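Probable ribose-5-phosphate isomerase B (Mycoplasma genitalium, PDB 6MU0) probably catalyses the interconversion of ribulose 5-phosphate and ribose 5-phosphate, a step of the non-oxidative pentose phosphate pathway. Local coordinates at residues K63-S68 against N88-V93; V93-V98 against A113-L118. All blocks are in the same frame, centred on the assembly; numbering follows the deposited sequence.

The two contacts follow one another along the chain and share Val93: in interaction 1 the loop segment 88-93 packs on the end of helix 53-66, and in interaction 2 the chain runs on from it into strand 95-97, beside strand 115-117. Their centres lie 11 Å apart. Asn114 ties them together, its ND2 standing 3.0 Å from Gly92 O, a probable hydrogen bond, and its CG 3.6 Å from Val64 CG1. A second probable bond joins Asn88 OD1 to Ala95 N at 2.9 Å. Interaction 2 lies nearer the pocket: the side chain of Leu97 is about 8 Å from the bound ribulose-5-phosphate, and that of Ala113 about 5 Å from that of Asp111, which probably binds substrate, as in relatives.

Interaction 1: K63-S68 against N88-V93; sequences KVKKNS and NKVKGV
Lys65 lays its aliphatic chain over the type II beta turn Val90-Val93, which leads from helix 81-88 toward strand 95-97, the outermost strand of this chain's parallel sheet at that side. The turn packs against the C-terminal part of helix 53-66, which itself rests on the sheet through Val64 on Val115. With CG anti to the backbone N (chi1 167°) and the chain extended beyond it, Lys65 runs past the turn: its CG lies 3.3 Å from Lys91 O, and its CD 3.7 Å from Val90 CG1. The Lys65 and Lys91 side chains lie side by side and point the same way, but Lys91 bends at chi2 and chi4, and the two NZ atoms end 6.7 Å apart, a separation that probably eases the repulsion between like charges.

The buried residues meet less closely, Val64 CG1 lying 4.3 Å from Val93 CG2. Val90 also packs on Phe58 and Ala61, so the apolar contact extends back along helix 53-66.

No direct hydrogen bond crosses between the segments. One water instead donates to both Lys65 O and Lys91 O, bridging helix and turn. The turn is closed by Val93 N to Val90 O, with Gly92 at a positive phi of 83°, and Glu156 OE2 accepts from Gly92 N. At the far end, Ser68 presents its CB rather than its hydroxyl: CB is 3.5 Å from Gly92 O, while OG stays 4.2 Å from that same oxygen.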
# COMPACT_ATOMS: atom_id res chain seq x y z
N LYS A 63 2.03 9.07 6.57
CA LYS A 63 3.42 8.70 6.81
C LYS A 63 4.19 8.60 5.49
O LYS A 63 5.30 9.13 5.36
CB LYS A 63 3.52 7.38 7.57
CG LYS A 63 3.14 7.47 9.03
CD LYS A 63 4.17 8.25 9.82
CE LYS A 63 3.88 8.18 11.31
NZ LYS A 63 4.89 8.93 12.10
N VAL A 64 3.61 7.92 4.50
CA VAL A 64 4.28 7.78 3.21
C VAL A 64 4.55 9.15 2.60
O VAL A 64 5.62 9.39 2.03
CB VAL A 64 3.47 6.86 2.28
CG1 VAL A 64 4.05 6.85 0.87
CG2 VAL A 64 3.44 5.46 2.86
N LYS A 65 3.60 10.09 2.76
CA LYS A 65 3.76 11.45 2.24
C LYS A 65 5.05 12.12 2.71
O LYS A 65 5.62 12.93 1.98
CB LYS A 65 2.55 12.29 2.67
CG LYS A 65 2.66 13.80 2.49
CD LYS A 65 1.36 14.46 2.93
CE LYS A 65 1.42 15.98 2.84
NZ LYS A 65 0.12 16.58 3.26
N LYS A 66 5.52 11.80 3.92
CA LYS A 66 6.74 12.40 4.47
C LYS A 66 8.01 11.87 3.82
O LYS A 66 9.05 12.53 3.88
CB LYS A 66 6.80 12.13 5.97
CG LYS A 66 5.63 12.72 6.76
CD LYS A 66 5.51 12.10 8.14
CE LYS A 66 6.77 12.28 8.96
NZ LYS A 66 6.65 11.63 10.30
N ASN A 67 7.96 10.68 3.22
CA ASN A 67 9.11 10.08 2.57
C ASN A 67 8.64 9.34 1.32
O ASN A 67 8.83 8.14 1.18
CB ASN A 67 9.86 9.15 3.53
CG ASN A 67 10.70 9.91 4.52
OD1 ASN A 67 11.76 10.44 4.17
ND2 ASN A 67 10.25 9.98 5.76
N SER A 68 8.03 10.08 0.40
CA SER A 68 7.24 9.46 -0.66
C SER A 68 8.10 8.73 -1.68
O SER A 68 7.57 7.90 -2.43
CB SER A 68 6.37 10.50 -1.35
OG SER A 68 7.16 11.48 -1.99
N ASN A 88 -5.06 7.90 -2.12
CA ASN A 88 -4.73 8.72 -3.27
C ASN A 88 -5.09 10.19 -3.08
O ASN A 88 -4.59 11.03 -3.83
CB ASN A 88 -5.38 8.16 -4.54
CG ASN A 88 -4.56 7.06 -5.17
OD1 ASN A 88 -3.36 7.22 -5.40
ND2 ASN A 88 -5.20 5.93 -5.47
N LYS A 89 -5.90 10.54 -2.07
CA LYS A 89 -6.13 11.95 -1.78
C LYS A 89 -4.89 12.63 -1.21
O LYS A 89 -4.82 13.86 -1.22
CB LYS A 89 -7.29 12.13 -0.81
CG LYS A 89 -8.64 11.64 -1.31
CD LYS A 89 -9.04 12.37 -2.57
CE LYS A 89 -10.37 11.88 -3.12
NZ LYS A 89 -10.71 12.61 -4.37
N VAL A 90 -3.93 11.86 -0.70
CA VAL A 90 -2.80 12.40 0.04
C VAL A 90 -1.70 12.80 -0.93
O VAL A 90 -1.35 12.05 -1.86
CB VAL A 90 -2.31 11.37 1.07
CG1 VAL A 90 -1.12 11.90 1.84
CG2 VAL A 90 -3.45 11.01 2.02
N LYS A 91 -1.14 13.99 -0.72
CA LYS A 91 -0.09 14.51 -1.59
C LYS A 91 1.11 13.57 -1.62
O LYS A 91 1.60 13.13 -0.58
CB LYS A 91 0.36 15.88 -1.08
CG LYS A 91 -0.69 16.96 -1.20
CD LYS A 91 -0.97 17.32 -2.65
CE LYS A 91 -2.08 18.36 -2.76
NZ LYS A 91 -3.38 17.83 -2.28
N GLY A 92 1.58 13.28 -2.83
CA GLY A 92 2.74 12.45 -3.01
C GLY A 92 2.46 10.96 -2.97
O GLY A 92 3.38 10.17 -3.22
N VAL A 93 1.24 10.56 -2.67
CA VAL A 93 0.91 9.15 -2.59
C VAL A 93 0.38 8.67 -3.94
O VAL A 93 -0.39 9.35 -4.61
CB VAL A 93 -0.10 8.89 -1.46
CG1 VAL A 93 -0.64 7.47 -1.52
CG2 VAL A 93 0.57 9.16 -0.12
O HOH W 1 4.36 14.15 -0.42

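Interaction 2: V93-V98 against A113-L118; sequences VLAALV and ANVLCL
Leu94 O is gripped by two successive backbone amides, Asn114 N at 2.9 Å and Val115 N at 3.2 Å. The first donor lies in the carbonyl plane, although its N-H is clearly bent; the second sits above that plane. Next to it the Asn114 side chain reaches across to the neighbouring segment: CG stands between its own backbone N and carbonyl carbon (chi1 54°), and OD1 accepts from Leu94 N at 2.8 Å in an almost straight bond (175°). The carboxamide thus occupies the place of a backbone acceptor just ahead of the regular pairing, while its ND2 donates to Gly92 O and Ser68 O.

Beyond this the ladder is that of a parallel sheet: Ala96 N donates to Val115 O, Ala96 O accepts from Cys117 N at 2.8 Å, and Val98 N bonds to Cys117 O. The strand segments run 24° apart.

Side chains alternate between the two faces. On one, Val93 CG1 meets Val115 CG2 at 3.7 Å, and Ala95 CB lies against Val115 CB. Ala95 CB is also 4.0 Å from Cys117 SG. On the other, Ala96 CB touches Ala113 CB at 3.7 Å, and Val98 CG2 packs obliquely on Leu116 CD1.

The pair closes a right-handed beta-alpha-beta unit through helix 101-109, as in a Rossmann-like sheet. Within this chain 95-97 is the outermost strand, and 115-117 pairs on its other side with strand 72-75. Helices 101-109 and 125-137 pack on the Ala96 and Val98 face, helices 53-66 and 81-88 on that of Ala95 and Cys117.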
# COMPACT_ATOMS: atom_id res chain seq x y z
N VAL A 93 1.24 10.56 -2.67
CA VAL A 93 0.91 9.15 -2.59
C VAL A 93 0.38 8.67 -3.94
O VAL A 93 -0.39 9.35 -4.61
CB VAL A 93 -0.10 8.89 -1.46
CG1 VAL A 93 -0.64 7.47 -1.52
CG2 VAL A 93 0.57 9.16 -0.12
N LEU A 94 0.83 7.48 -4.34
CA LEU A 94 0.35 6.80 -5.54
C LEU A 94 -0.08 5.41 -5.06
O LEU A 94 0.76 4.56 -4.78
CB LEU A 94 1.46 6.73 -6.58
CG LEU A 94 1.92 8.08 -7.13
CD1 LEU A 94 3.18 7.87 -7.95
CD2 LEU A 94 0.82 8.76 -7.96
N ALA A 95 -1.39 5.20 -4.93
CA ALA A 95 -1.92 3.99 -4.32
C ALA A 95 -2.55 3.09 -5.37
O ALA A 95 -3.42 3.53 -6.14
CB ALA A 95 -2.94 4.33 -3.23
N ALA A 96 -2.11 1.83 -5.41
CA ALA A 96 -2.52 0.86 -6.41
C ALA A 96 -3.30 -0.27 -5.76
O ALA A 96 -2.81 -0.90 -4.82
CB ALA A 96 -1.29 0.25 -7.08
N LEU A 97 -4.49 -0.54 -6.29
CA LEU A 97 -5.30 -1.66 -5.84
C LEU A 97 -4.93 -2.89 -6.66
O LEU A 97 -5.08 -2.89 -7.89
CB LEU A 97 -6.79 -1.33 -5.96
CG LEU A 97 -7.77 -2.46 -5.65
CD1 LEU A 97 -7.45 -3.16 -4.33
CD2 LEU A 97 -9.20 -1.95 -5.63
N VAL A 98 -4.45 -3.93 -5.99
CA VAL A 98 -4.02 -5.16 -6.65
C VAL A 98 -4.75 -6.32 -6.00
O VAL A 98 -4.64 -6.52 -4.78
CB VAL A 98 -2.50 -5.37 -6.55
CG1 VAL A 98 -2.10 -6.67 -7.21
CG2 VAL A 98 -1.73 -4.19 -7.15
N ALA A 113 3.84 2.84 -7.72
CA ALA A 113 3.00 2.98 -6.54
C ALA A 113 3.85 2.96 -5.28
O ALA A 113 4.79 2.17 -5.16
CB ALA A 113 1.99 1.85 -6.49
N ASN A 114 3.51 3.82 -4.32
CA ASN A 114 4.11 3.74 -3.00
C ASN A 114 3.15 3.26 -1.93
O ASN A 114 3.55 3.12 -0.77
CB ASN A 114 4.82 5.04 -2.60
CG ASN A 114 3.93 6.26 -2.69
OD1 ASN A 114 2.71 6.16 -2.70
ND2 ASN A 114 4.56 7.43 -2.76
N VAL A 115 1.90 2.96 -2.29
CA VAL A 115 0.94 2.34 -1.39
C VAL A 115 0.24 1.22 -2.15
O VAL A 115 -0.26 1.43 -3.26
CB VAL A 115 -0.08 3.36 -0.84
CG1 VAL A 115 -1.19 2.66 -0.05
CG2 VAL A 115 0.62 4.40 0.05
N LEU A 116 0.25 0.03 -1.55
CA LEU A 116 -0.37 -1.16 -2.09
C LEU A 116 -1.66 -1.40 -1.32
O LEU A 116 -1.64 -1.51 -0.09
CB LEU A 116 0.59 -2.34 -1.90
CG LEU A 116 0.06 -3.72 -2.27
CD1 LEU A 116 -0.25 -3.82 -3.76
CD2 LEU A 116 1.08 -4.77 -1.84
N CYS A 117 -2.78 -1.49 -2.05
CA CYS A 117 -4.10 -1.70 -1.47
C CYS A 117 -4.59 -3.10 -1.82
O CYS A 117 -4.50 -3.52 -2.98
CB CYS A 117 -5.08 -0.65 -1.99
SG CYS A 117 -4.54 1.04 -1.59
N LEU A 118 -5.11 -3.79 -0.80
CA LEU A 118 -5.44 -5.21 -0.88
C LEU A 118 -6.86 -5.44 -0.36
O LEU A 118 -7.37 -4.71 0.49
CB LEU A 118 -4.50 -6.04 -0.00
CG LEU A 118 -3.00 -5.89 -0.28
CD1 LEU A 118 -2.19 -6.65 0.75
CD2 LEU A 118 -2.66 -6.35 -1.68